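Local structure of protein Niban 2 (Homo sapiens, 7CTP) at residues I68-L74 with N86-P92; L74-E79 with R167-M173; I134-L138 with R263-I268. The protein may suppress apoptosis and promote melanoma cell invasion, and is a myristoylated, PH-domain-containing member of the Niban family found in the cytoplasm and at membranes. One frame throughout, in Å; residues are numbered along the deposited sequence.

From the N terminus, strand 70-77 serves two contacts in succession. Contact 1 closes the hairpin formed with strand 84-91, only 11 residues separating its segments. Contact 2 then pairs the later part of strand 70-77 with strand 169-173, across 87 intervening residues; the two contacts share Leu-74, and their segments alternate along the chain. Together they place strand 70-77 between its two neighbours in the PH-domain sheet. Contact 3 opens within the stretch of chain that contact 2 spans and ends far beyond it, crossing contact 2 and packing the turn after helix 127-134 against helix 260-337. His-168 of contact 2 touches Ile-134 and Ile-268 of contact 3, whereas contacts 1 and 3 stay about 16 Å apart at their nearest atoms.

Contact 1: residues I68-L74 with N86-P92; sequences IVFSGNL and NRFSLVP
Six backbone hydrogen bonds zip 68-74 to 86-92 as an antiparallel ladder. Gly-72 and Ser-89 exchange two (Gly-72 N to Ser-89 O 3.0 Å, Ser-89 N to Gly-72 O 2.9 Å), as do Leu-74 and Arg-87 (Leu-74 N to Arg-87 O 2.9 Å, Arg-87 N to Leu-74 O 2.7 Å). At the other end the ladder is distorted: Val-91 N reaches Phe-70 O at 2.8 Å, but Val-91 O accepts from Val-69 N at 2.7 Å. Val-69 and Phe-70 thus both face Val-91, a classic beta bulge, with Val-69 in helix-like backbone angles (-78/-43) against the extended Phe-70 (-169/156). Between the bonded pairs lie the non-hydrogen-bonded pairs Ser-71 with Leu-90 (CA-CA 4.3 Å) and Asn-73 with Phe-88 (CA-CA 4.6 Å). The strand axes approach to 4.6 Å with N-to-C directions at 161°. CA-H...O contacts fill in the ladder, the shortest from Ser-71 CA to Ser-89 O at 3.2 Å.

On the face of Ser-71, Asn-73, Phe-88 and Leu-90, the t rotamer of Phe-88 brings its CZ to 3.6 Å from Ser-71 CB; Asn-73 OD1 lies at the ring edge, 3.6 Å from Phe-88 CD1. On the other face Leu-74 CD1 packs on Ser-89 CB (3.9 Å). At the bulge end Ile-68 CG2 meets Leu-90 CD2 at 3.8 Å and Val-69 CB approaches Val-91 CG1 at 3.7 Å.

This is the first hairpin of the PH-domain sheet. Helix 176-194 packs on Phe-70, Leu-74, Ser-89 and Val-91, with Trp-182 edge-to-face to Phe-70; Tyr-106 of helix 103-107 meets Phe-88, and strand 97-100 continues the sheet beyond 84-91.

Contact 2: residues L74-E79 with R167-M173; sequences LFQHQE and RHYYFCM
Leu-74 sets the apolar centre: its m,t rotamer places CD2 3.5 Å from Met-173 CE and CD1 4.1 Å from Phe-171 CD1. Gln-76, on the same face as Phe-171, lays its CG 3.6 Å from Phe-171 CE1. On the other face Phe-75 CB touches Cys-172 SG at 3.8 Å, the sulfur standing oblique to the ring 5.2 Å from its centroid.

The backbones run antiparallel, axes 4.8 Å apart at closest and directions at 148°. Phe-75 and Cys-172 form a hydrogen-bonded pair (Phe-75 N to Cys-172 O 3.2 Å, Cys-172 N to Phe-75 O 3.0 Å), Gln-76 and Phe-171 a non-hydrogen-bonded one (CA-CA 4.5 Å). His-77 N then donates to Tyr-170 O at 2.9 Å, and the edge of the Tyr-170 ring turns to the His-77 face in an offset edge-to-face pair, centroids 5.8 Å apart.

Past this point water 1 takes over, linking Gln-76 NE2 (3.1 Å), His-77 O (2.7 Å) and Tyr-170 N (2.9 Å). Outermost, Glu-79 OE1 lies over a face of the Arg-167 guanidinium, 4.1 Å from Arg-167 NH2: opposite charges nearby, without a salt bridge.

Pairing the first strand with the last, which precedes the domain's C-terminal helix (176-194), is characteristic of the PH-domain fold.

Contact 3: residues I134-L138 with R263-I268; sequences IGNSL and RQRQWI
This is packing of a type I beta turn against a helix, joining the loop after helix 127-134 of the PH domain to the early part of the long helix 260-337. The segments bury 406 Å² and meet by van der Waals packing, some of it from the polar side chain of Gln-264, and through one bridging water; they form no direct hydrogen bond. The turn, Ile-134 to Ser-137, is closed by Ser-137 N to Ile-134 O (3.1 Å); the p rotamer of Ser-137 lets its OG also donate to Ile-134 O at 2.7 Å. Opposite, 263-268 is regular helix, with Trp-267 N to Arg-263 O at 3.0 Å and Ile-268 N to Gln-264 O at 3.1 Å. The nearest CA atoms are those of Ser-137 and Gln-264, 6.7 Å apart.

Gln-264 (m,t) extends along the turn: its CD lies 3.6 Å from Ile-134 O and its CG 3.6 Å from Ser-137 OG. Gln-264 NE2 comes within 3.2 Å of Gly-135 O, but at too poor an angle for a hydrogen bond. Water 2 donates to Ser-137 OG (2.6 Å) and Gln-264 O (2.8 Å).

Leu-138 CD1 sits 3.5 Å from Arg-263 O and over one face of the Arg-263 guanidinium, whose NH1 hydrogen-bonds to Gly-253 O; Leu-138 CD2 is 4.2 Å from Trp-267 CB. Ile-134 CD1 meets Ile-268 CD1 at 4.2 Å.

Helix 232-252 flanks the contact: Lys-249 NZ donates to Ser-137 O, and Lys-249 touches Leu-138 and Trp-267. His-168, just before strand 169-173, packs on Ile-134 and Ile-268.

Contact 1: residues I68-L74 with N86-P92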
loop_
_atom_site.group_PDB
_atom_site.type_symbol
_atom_site.label_atom_id
_atom_site.label_comp_id
_atom_site.label_asym_id
_atom_site.label_seq_id
_atom_site.Cartn_x
_atom_site.Cartn_y
_atom_site.Cartn_z
ATOM N N ILE A 68 -9.588 15.327 -14.741
ATOM C CA ILE A 68 -8.767 15.958 -13.715
ATOM C C ILE A 68 -9.464 15.804 -12.374
ATOM O O ILE A 68 -10.684 15.977 -12.273
ATOM C CB ILE A 68 -8.522 17.433 -14.072
ATOM C CG1 ILE A 68 -7.644 17.529 -15.321
ATOM C CG2 ILE A 68 -7.889 18.177 -12.905
ATOM C CD1 ILE A 68 -7.588 18.903 -15.941
ATOM N N VAL A 69 -8.700 15.441 -11.337
ATOM C CA VAL A 69 -9.296 15.234 -10.019
ATOM C C VAL A 69 -9.558 16.565 -9.327
ATOM O O VAL A 69 -10.621 16.768 -8.723
ATOM C CB VAL A 69 -8.397 14.320 -9.163
ATOM C CG1 VAL A 69 -8.965 14.194 -7.750
ATOM C CG2 VAL A 69 -8.275 12.952 -9.799
ATOM N N PHE A 70 -8.604 17.492 -9.405
ATOM C CA PHE A 70 -8.735 18.774 -8.729
ATOM C C PHE A 70 -7.634 19.700 -9.224
ATOM O O PHE A 70 -6.586 19.251 -9.699
ATOM C CB PHE A 70 -8.678 18.598 -7.208
ATOM C CG PHE A 70 -8.970 19.852 -6.438
ATOM C CD1 PHE A 70 -10.233 20.417 -6.470
ATOM C CD2 PHE A 70 -7.995 20.451 -5.666
ATOM C CE1 PHE A 70 -10.510 21.569 -5.765
ATOM C CE2 PHE A 70 -8.267 21.605 -4.954
ATOM C CZ PHE A 70 -9.527 22.163 -5.005
ATOM N N SER A 71 -7.883 21.005 -9.114
ATOM C CA SER A 71 -6.875 21.988 -9.477
ATOM C C SER A 71 -7.157 23.273 -8.716
ATOM O O SER A 71 -8.277 23.510 -8.260
ATOM C CB SER A 71 -6.853 22.249 -10.990
ATOM O OG SER A 71 -8.062 22.853 -11.410
ATOM N N GLY A 72 -6.127 24.099 -8.589
ATOM C CA GLY A 72 -6.266 25.372 -7.905
ATOM C C GLY A 72 -4.901 25.991 -7.735
ATOM O O GLY A 72 -3.870 25.351 -7.967
ATOM N N ASN A 73 -4.906 27.259 -7.332
ATOM C CA ASN A 73 -3.657 27.972 -7.119
ATOM C C ASN A 73 -3.146 27.740 -5.705
ATOM O O ASN A 73 -3.926 27.670 -4.749
ATOM C CB ASN A 73 -3.834 29.469 -7.370
ATOM C CG ASN A 73 -4.121 29.788 -8.823
ATOM O OD1 ASN A 73 -3.596 29.142 -9.732
ATOM N ND2 ASN A 73 -4.964 30.791 -9.050
ATOM N N LEU A 74 -1.826 27.606 -5.590
ATOM C CA LEU A 74 -1.130 27.420 -4.326
ATOM C C LEU A 74 0.102 28.304 -4.317
ATOM O O LEU A 74 0.606 28.704 -5.370
ATOM C CB LEU A 74 -0.669 25.969 -4.125
ATOM C CG LEU A 74 -1.710 24.864 -4.072
ATOM C CD1 LEU A 74 -1.085 23.530 -3.711
ATOM C CD2 LEU A 74 -2.746 25.266 -3.063
ATOM N N ASN A 86 3.525 31.684 -6.546
ATOM C CA ASN A 86 2.270 31.051 -6.918
ATOM C C ASN A 86 2.553 29.913 -7.882
ATOM O O ASN A 86 3.481 29.983 -8.696
ATOM C CB ASN A 86 1.310 32.051 -7.567
ATOM C CG ASN A 86 0.080 31.373 -8.165
ATOM O OD1 ASN A 86 -0.901 31.115 -7.468
ATOM N ND2 ASN A 86 0.140 31.060 -9.458
ATOM N N ARG A 87 1.764 28.847 -7.772
ATOM C CA ARG A 87 1.814 27.757 -8.729
ATOM C C ARG A 87 0.398 27.279 -8.984
ATOM O O ARG A 87 -0.388 27.124 -8.045
ATOM C CB ARG A 87 2.678 26.586 -8.226
ATOM C CG ARG A 87 4.170 26.854 -8.233
ATOM C CD ARG A 87 4.772 26.652 -9.614
ATOM N NE ARG A 87 6.198 26.953 -9.637
ATOM C CZ ARG A 87 6.705 28.172 -9.792
ATOM N NH1 ARG A 87 5.898 29.214 -9.945
ATOM N NH2 ARG A 87 8.018 28.347 -9.798
ATOM N N PHE A 88 0.065 27.075 -10.254
ATOM C CA PHE A 88 -1.166 26.376 -10.587
ATOM C C PHE A 88 -0.916 24.891 -10.393
ATOM O O PHE A 88 -0.031 24.317 -11.038
ATOM C CB PHE A 88 -1.612 26.664 -12.017
ATOM C CG PHE A 88 -2.881 25.961 -12.399
ATOM C CD1 PHE A 88 -4.073 26.251 -11.756
ATOM C CD2 PHE A 88 -2.879 24.990 -13.390
ATOM C CE1 PHE A 88 -5.248 25.588 -12.107
ATOM C CE2 PHE A 88 -4.049 24.325 -13.744
ATOM C CZ PHE A 88 -5.229 24.624 -13.105
ATOM N N SER A 89 -1.667 24.281 -9.485
ATOM C CA SER A 89 -1.426 22.911 -9.060
ATOM C C SER A 89 -2.593 22.049 -9.519
ATOM O O SER A 89 -3.754 22.393 -9.279
ATOM C CB SER A 89 -1.254 22.844 -7.542
ATOM O OG SER A 89 -1.478 21.533 -7.062
ATOM N N LEU A 90 -2.285 20.939 -10.185
ATOM C CA LEU A 90 -3.291 20.111 -10.832
ATOM C C LEU A 90 -3.071 18.658 -10.452
ATOM O O LEU A 90 -1.931 18.182 -10.443
ATOM C CB LEU A 90 -3.232 20.278 -12.358
ATOM C CG LEU A 90 -4.344 19.712 -13.250
ATOM C CD1 LEU A 90 -4.379 20.484 -14.548
ATOM C CD2 LEU A 90 -4.149 18.232 -13.540
ATOM N N VAL A 91 -4.158 17.958 -10.149
ATOM C CA VAL A 91 -4.103 16.524 -9.885
ATOM C C VAL A 91 -4.779 15.786 -11.036
ATOM O O VAL A 91 -6.014 15.780 -11.121
ATOM C CB VAL A 91 -4.768 16.165 -8.551
ATOM C CG1 VAL A 91 -4.790 14.648 -8.378
ATOM C CG2 VAL A 91 -4.020 16.825 -7.396
ATOM N N PRO A 92 -4.022 15.147 -11.925
ATOM C CA PRO A 92 -4.643 14.420 -13.043
ATOM C C PRO A 92 -5.354 13.148 -12.617
ATOM O O PRO A 92 -5.361 12.778 -11.440
ATOM C CB PRO A 92 -3.455 14.093 -13.959
ATOM C CG PRO A 92 -2.311 14.919 -13.471
ATOM C CD PRO A 92 -2.554 15.129 -12.009
#

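Contact 2: residues L74-E79 with R167-M173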
loop_
_atom_site.group_PDB
_atom_site.type_symbol
_atom_site.label_atom_id
_atom_site.label_comp_id
_atom_site.label_asym_id
_atom_site.label_seq_id
_atom_site.Cartn_x
_atom_site.Cartn_y
_atom_site.Cartn_z
ATOM N N LEU A 74 -1.826 27.606 -5.590
ATOM C CA LEU A 74 -1.130 27.420 -4.326
ATOM C C LEU A 74 0.102 28.304 -4.317
ATOM O O LEU A 74 0.606 28.704 -5.370
ATOM C CB LEU A 74 -0.669 25.969 -4.125
ATOM C CG LEU A 74 -1.710 24.864 -4.072
ATOM C CD1 LEU A 74 -1.085 23.530 -3.711
ATOM C CD2 LEU A 74 -2.746 25.266 -3.063
ATOM N N PHE A 75 0.608 28.583 -3.122
ATOM C CA PHE A 75 1.964 29.081 -2.995
ATOM C C PHE A 75 2.891 27.907 -2.709
ATOM O O PHE A 75 2.536 27.002 -1.951
ATOM C CB PHE A 75 2.060 30.124 -1.887
ATOM C CG PHE A 75 1.181 31.311 -2.112
ATOM C CD1 PHE A 75 1.361 32.119 -3.223
ATOM C CD2 PHE A 75 0.171 31.616 -1.220
ATOM C CE1 PHE A 75 0.553 33.225 -3.435
ATOM C CE2 PHE A 75 -0.647 32.719 -1.427
ATOM C CZ PHE A 75 -0.454 33.521 -2.537
ATOM N N GLN A 76 4.057 27.900 -3.350
ATOM C CA GLN A 76 5.071 26.873 -3.122
ATOM C C GLN A 76 6.419 27.516 -2.839
ATOM O O GLN A 76 6.850 28.420 -3.563
ATOM C CB GLN A 76 5.202 25.926 -4.317
ATOM C CG GLN A 76 6.112 24.740 -4.007
ATOM C CD GLN A 76 6.658 24.054 -5.245
ATOM O OE1 GLN A 76 6.502 24.541 -6.366
ATOM N NE2 GLN A 76 7.319 22.915 -5.043
ATOM N N HIS A 77 7.086 27.042 -1.795
ATOM C CA HIS A 77 8.445 27.484 -1.518
ATOM C C HIS A 77 9.393 26.888 -2.549
ATOM O O HIS A 77 9.354 25.683 -2.811
ATOM C CB HIS A 77 8.851 27.061 -0.114
ATOM C CG HIS A 77 10.215 27.523 0.289
ATOM N ND1 HIS A 77 11.352 26.772 0.075
ATOM C CD2 HIS A 77 10.621 28.661 0.902
ATOM C CE1 HIS A 77 12.401 27.429 0.540
ATOM N NE2 HIS A 77 11.985 28.577 1.047
ATOM N N GLN A 78 10.248 27.732 -3.134
ATOM C CA GLN A 78 11.186 27.310 -4.172
ATOM C C GLN A 78 12.551 27.042 -3.548
ATOM O O GLN A 78 13.114 27.913 -2.875
ATOM C CB GLN A 78 11.290 28.366 -5.275
ATOM C CG GLN A 78 9.957 28.700 -5.913
ATOM C CD GLN A 78 9.263 27.481 -6.492
ATOM O OE1 GLN A 78 9.854 26.722 -7.259
ATOM N NE2 GLN A 78 7.999 27.284 -6.124
ATOM N N GLU A 79 13.076 25.835 -3.776
ATOM C CA GLU A 79 14.319 25.423 -3.130
ATOM C C GLU A 79 15.498 26.272 -3.591
ATOM O O GLU A 79 16.377 26.609 -2.788
ATOM C CB GLU A 79 14.577 23.941 -3.403
ATOM C CG GLU A 79 15.799 23.364 -2.707
ATOM C CD GLU A 79 16.364 22.165 -3.444
ATOM O OE1 GLU A 79 15.879 21.035 -3.207
ATOM O OE2 GLU A 79 17.287 22.356 -4.266
ATOM N N ARG A 167 12.739 14.361 -1.577
ATOM C CA ARG A 167 12.729 15.762 -1.182
ATOM C C ARG A 167 11.383 16.132 -0.566
ATOM O O ARG A 167 10.374 15.443 -0.731
ATOM C CB ARG A 167 13.056 16.685 -2.361
ATOM C CG ARG A 167 11.955 16.881 -3.376
ATOM C CD ARG A 167 12.048 18.279 -4.024
ATOM N NE ARG A 167 11.438 19.315 -3.182
ATOM C CZ ARG A 167 11.427 20.623 -3.453
ATOM N NH1 ARG A 167 10.838 21.479 -2.612
ATOM N NH2 ARG A 167 12.001 21.082 -4.558
ATOM N N HIS A 168 11.390 17.218 0.190
ATOM C CA HIS A 168 10.193 17.690 0.861
ATOM C C HIS A 168 9.653 18.883 0.097
ATOM O O HIS A 168 10.412 19.630 -0.522
ATOM C CB HIS A 168 10.483 18.077 2.310
ATOM C CG HIS A 168 11.152 16.990 3.094
ATOM N ND1 HIS A 168 11.762 17.214 4.309
ATOM C CD2 HIS A 168 11.299 15.668 2.833
ATOM C CE1 HIS A 168 12.259 16.075 4.764
ATOM N NE2 HIS A 168 11.997 15.122 3.885
ATOM N N TYR A 169 8.336 19.042 0.134
ATOM C CA TYR A 169 7.648 20.121 -0.563
ATOM C C TYR A 169 6.903 20.978 0.443
ATOM O O TYR A 169 6.317 20.458 1.396
ATOM C CB TYR A 169 6.672 19.572 -1.595
ATOM C CG TYR A 169 7.331 18.753 -2.667
ATOM C CD1 TYR A 169 7.893 19.363 -3.778
ATOM C CD2 TYR A 169 7.405 17.371 -2.566
ATOM C CE1 TYR A 169 8.506 18.614 -4.771
ATOM C CE2 TYR A 169 8.010 16.617 -3.552
ATOM C CZ TYR A 169 8.554 17.244 -4.653
ATOM O OH TYR A 169 9.164 16.501 -5.638
ATOM N N TYR A 170 6.924 22.293 0.227
ATOM C CA TYR A 170 6.324 23.243 1.153
ATOM C C TYR A 170 5.325 24.103 0.397
ATOM O O TYR A 170 5.702 24.821 -0.537
ATOM C CB TYR A 170 7.397 24.113 1.805
ATOM C CG TYR A 170 8.612 23.328 2.246
ATOM C CD1 TYR A 170 8.547 22.473 3.337
ATOM C CD2 TYR A 170 9.816 23.429 1.561
ATOM C CE1 TYR A 170 9.660 21.749 3.748
ATOM C CE2 TYR A 170 10.931 22.708 1.964
ATOM C CZ TYR A 170 10.843 21.871 3.057
ATOM O OH TYR A 170 11.953 21.151 3.462
ATOM N N PHE A 171 4.059 24.008 0.786
ATOM C CA PHE A 171 2.968 24.771 0.200
ATOM C C PHE A 171 2.292 25.599 1.283
ATOM O O PHE A 171 2.384 25.292 2.472
ATOM C CB PHE A 171 1.915 23.857 -0.437
ATOM C CG PHE A 171 2.465 22.893 -1.451
ATOM C CD1 PHE A 171 2.880 23.339 -2.691
ATOM C CD2 PHE A 171 2.539 21.539 -1.168
ATOM C CE1 PHE A 171 3.374 22.442 -3.637
ATOM C CE2 PHE A 171 3.032 20.645 -2.097
ATOM C CZ PHE A 171 3.450 21.096 -3.335
ATOM N N CYS A 172 1.587 26.652 0.875
ATOM C CA CYS A 172 0.613 27.233 1.789
ATOM C C CYS A 172 -0.575 27.745 0.982
ATOM O O CYS A 172 -0.500 27.942 -0.237
ATOM C CB CYS A 172 1.231 28.318 2.704
ATOM S SG CYS A 172 1.764 29.806 1.926
ATOM N N MET A 173 -1.693 27.882 1.681
ATOM C CA MET A 173 -2.958 28.299 1.103
ATOM C C MET A 173 -3.449 29.550 1.817
ATOM O O MET A 173 -3.011 29.882 2.922
ATOM C CB MET A 173 -4.018 27.197 1.207
ATOM C CG MET A 173 -3.711 25.953 0.390
ATOM S SD MET A 173 -2.567 24.870 1.278
ATOM C CE MET A 173 -2.095 23.731 -0.011
HETATM O O HOH W 1 8.400 23.189 -2.154
#

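Contact 3: residues I134-L138 with R263-I268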
loop_
_atom_site.group_PDB
_atom_site.type_symbol
_atom_site.label_atom_id
_atom_site.label_comp_id
_atom_site.label_asym_id
_atom_site.label_seq_id
_atom_site.Cartn_x
_atom_site.Cartn_y
_atom_site.Cartn_z
ATOM N N ILE A 134 11.684 16.432 11.622
ATOM C CA ILE A 134 13.061 16.356 11.129
ATOM C C ILE A 134 14.090 16.741 12.183
ATOM O O ILE A 134 15.296 16.698 11.900
ATOM C CB ILE A 134 13.285 17.231 9.880
ATOM C CG1 ILE A 134 13.112 18.720 10.214
ATOM C CG2 ILE A 134 12.350 16.807 8.755
ATOM C CD1 ILE A 134 13.634 19.656 9.136
ATOM N N GLY A 135 13.657 17.073 13.399
ATOM C CA GLY A 135 14.573 17.656 14.368
ATOM C C GLY A 135 15.711 16.738 14.776
ATOM O O GLY A 135 16.813 17.204 15.088
ATOM N N ASN A 136 15.462 15.427 14.802
ATOM C CA ASN A 136 16.484 14.467 15.210
ATOM C C ASN A 136 17.004 13.651 14.034
ATOM O O ASN A 136 17.496 12.534 14.211
ATOM C CB ASN A 136 15.946 13.558 16.315
ATOM C CG ASN A 136 15.687 14.322 17.599
ATOM O OD1 ASN A 136 16.621 14.666 18.329
ATOM N ND2 ASN A 136 14.421 14.612 17.866
ATOM N N SER A 137 16.905 14.207 12.828
ATOM C CA SER A 137 17.434 13.516 11.659
ATOM C C SER A 137 18.954 13.472 11.679
ATOM O O SER A 137 19.550 12.611 11.030
ATOM C CB SER A 137 16.933 14.177 10.379
ATOM O OG SER A 137 17.233 15.559 10.358
ATOM N N LEU A 138 19.594 14.384 12.409
ATOM C CA LEU A 138 21.020 14.320 12.646
ATOM C C LEU A 138 21.266 14.229 14.147
ATOM O O LEU A 138 20.495 14.794 14.932
ATOM C CB LEU A 138 21.728 15.544 12.047
ATOM C CG LEU A 138 21.531 15.656 10.527
ATOM C CD1 LEU A 138 21.916 17.037 9.997
ATOM C CD2 LEU A 138 22.315 14.549 9.796
ATOM N N ARG A 263 21.737 22.432 8.819
ATOM C CA ARG A 263 22.330 21.120 8.584
ATOM C C ARG A 263 21.258 20.092 8.237
ATOM O O ARG A 263 21.459 19.240 7.359
ATOM C CB ARG A 263 23.129 20.690 9.814
ATOM C CG ARG A 263 24.410 21.515 10.027
ATOM C CD ARG A 263 25.144 21.088 11.288
ATOM N NE ARG A 263 25.626 19.713 11.175
ATOM C CZ ARG A 263 25.281 18.730 11.999
ATOM N NH1 ARG A 263 25.763 17.505 11.815
ATOM N NH2 ARG A 263 24.458 18.978 13.013
ATOM N N GLN A 264 20.099 20.174 8.902
ATOM C CA GLN A 264 18.990 19.267 8.594
ATOM C C GLN A 264 18.545 19.421 7.146
ATOM O O GLN A 264 18.287 18.422 6.459
ATOM C CB GLN A 264 17.813 19.515 9.551
ATOM C CG GLN A 264 18.054 19.044 10.983
ATOM C CD GLN A 264 17.156 19.747 12.010
ATOM O OE1 GLN A 264 16.123 20.326 11.667
ATOM N NE2 GLN A 264 17.561 19.697 13.272
ATOM N N ARG A 265 18.496 20.661 6.649
ATOM C CA ARG A 265 18.062 20.905 5.275
ATOM C C ARG A 265 19.085 20.389 4.264
ATOM O O ARG A 265 18.714 19.869 3.204
ATOM C CB ARG A 265 17.804 22.396 5.065
ATOM C CG ARG A 265 17.178 22.735 3.719
ATOM C CD ARG A 265 17.794 23.990 3.116
ATOM N NE ARG A 265 19.111 23.713 2.547
ATOM C CZ ARG A 265 19.635 24.365 1.514
ATOM N NH1 ARG A 265 20.840 24.047 1.066
ATOM N NH2 ARG A 265 18.954 25.327 0.917
ATOM N N GLN A 266 20.376 20.534 4.570
ATOM C CA GLN A 266 21.397 19.999 3.677
ATOM C C GLN A 266 21.296 18.486 3.584
ATOM O O GLN A 266 21.452 17.911 2.498
ATOM C CB GLN A 266 22.785 20.414 4.152
ATOM C CG GLN A 266 23.016 21.891 4.029
ATOM C CD GLN A 266 24.303 22.312 4.682
ATOM O OE1 GLN A 266 24.328 23.250 5.477
ATOM N NE2 GLN A 266 25.382 21.614 4.358
ATOM N N TRP A 267 21.024 17.815 4.706
ATOM C CA TRP A 267 20.901 16.362 4.644
ATOM C C TRP A 267 19.709 15.951 3.782
ATOM O O TRP A 267 19.790 14.979 3.018
ATOM C CB TRP A 267 20.786 15.747 6.040
ATOM C CG TRP A 267 20.393 14.318 5.902
ATOM C CD1 TRP A 267 19.164 13.777 6.144
ATOM C CD2 TRP A 267 21.201 13.263 5.379
ATOM N NE1 TRP A 267 19.167 12.440 5.834
ATOM C CE2 TRP A 267 20.406 12.096 5.363
ATOM C CE3 TRP A 267 22.526 13.184 4.940
ATOM C CZ2 TRP A 267 20.893 10.860 4.927
ATOM C CZ3 TRP A 267 23.014 11.949 4.507
ATOM C CH2 TRP A 267 22.196 10.806 4.501
ATOM N N ILE A 268 18.597 16.688 3.883
ATOM C CA ILE A 268 17.425 16.385 3.061
ATOM C C ILE A 268 17.771 16.489 1.581
ATOM O O ILE A 268 17.349 15.657 0.768
ATOM C CB ILE A 268 16.251 17.313 3.440
ATOM C CG1 ILE A 268 15.701 16.937 4.820
ATOM C CG2 ILE A 268 15.151 17.244 2.368
ATOM C CD1 ILE A 268 14.989 18.082 5.534
HETATM O O HOH W 2 17.193 16.208 7.811
#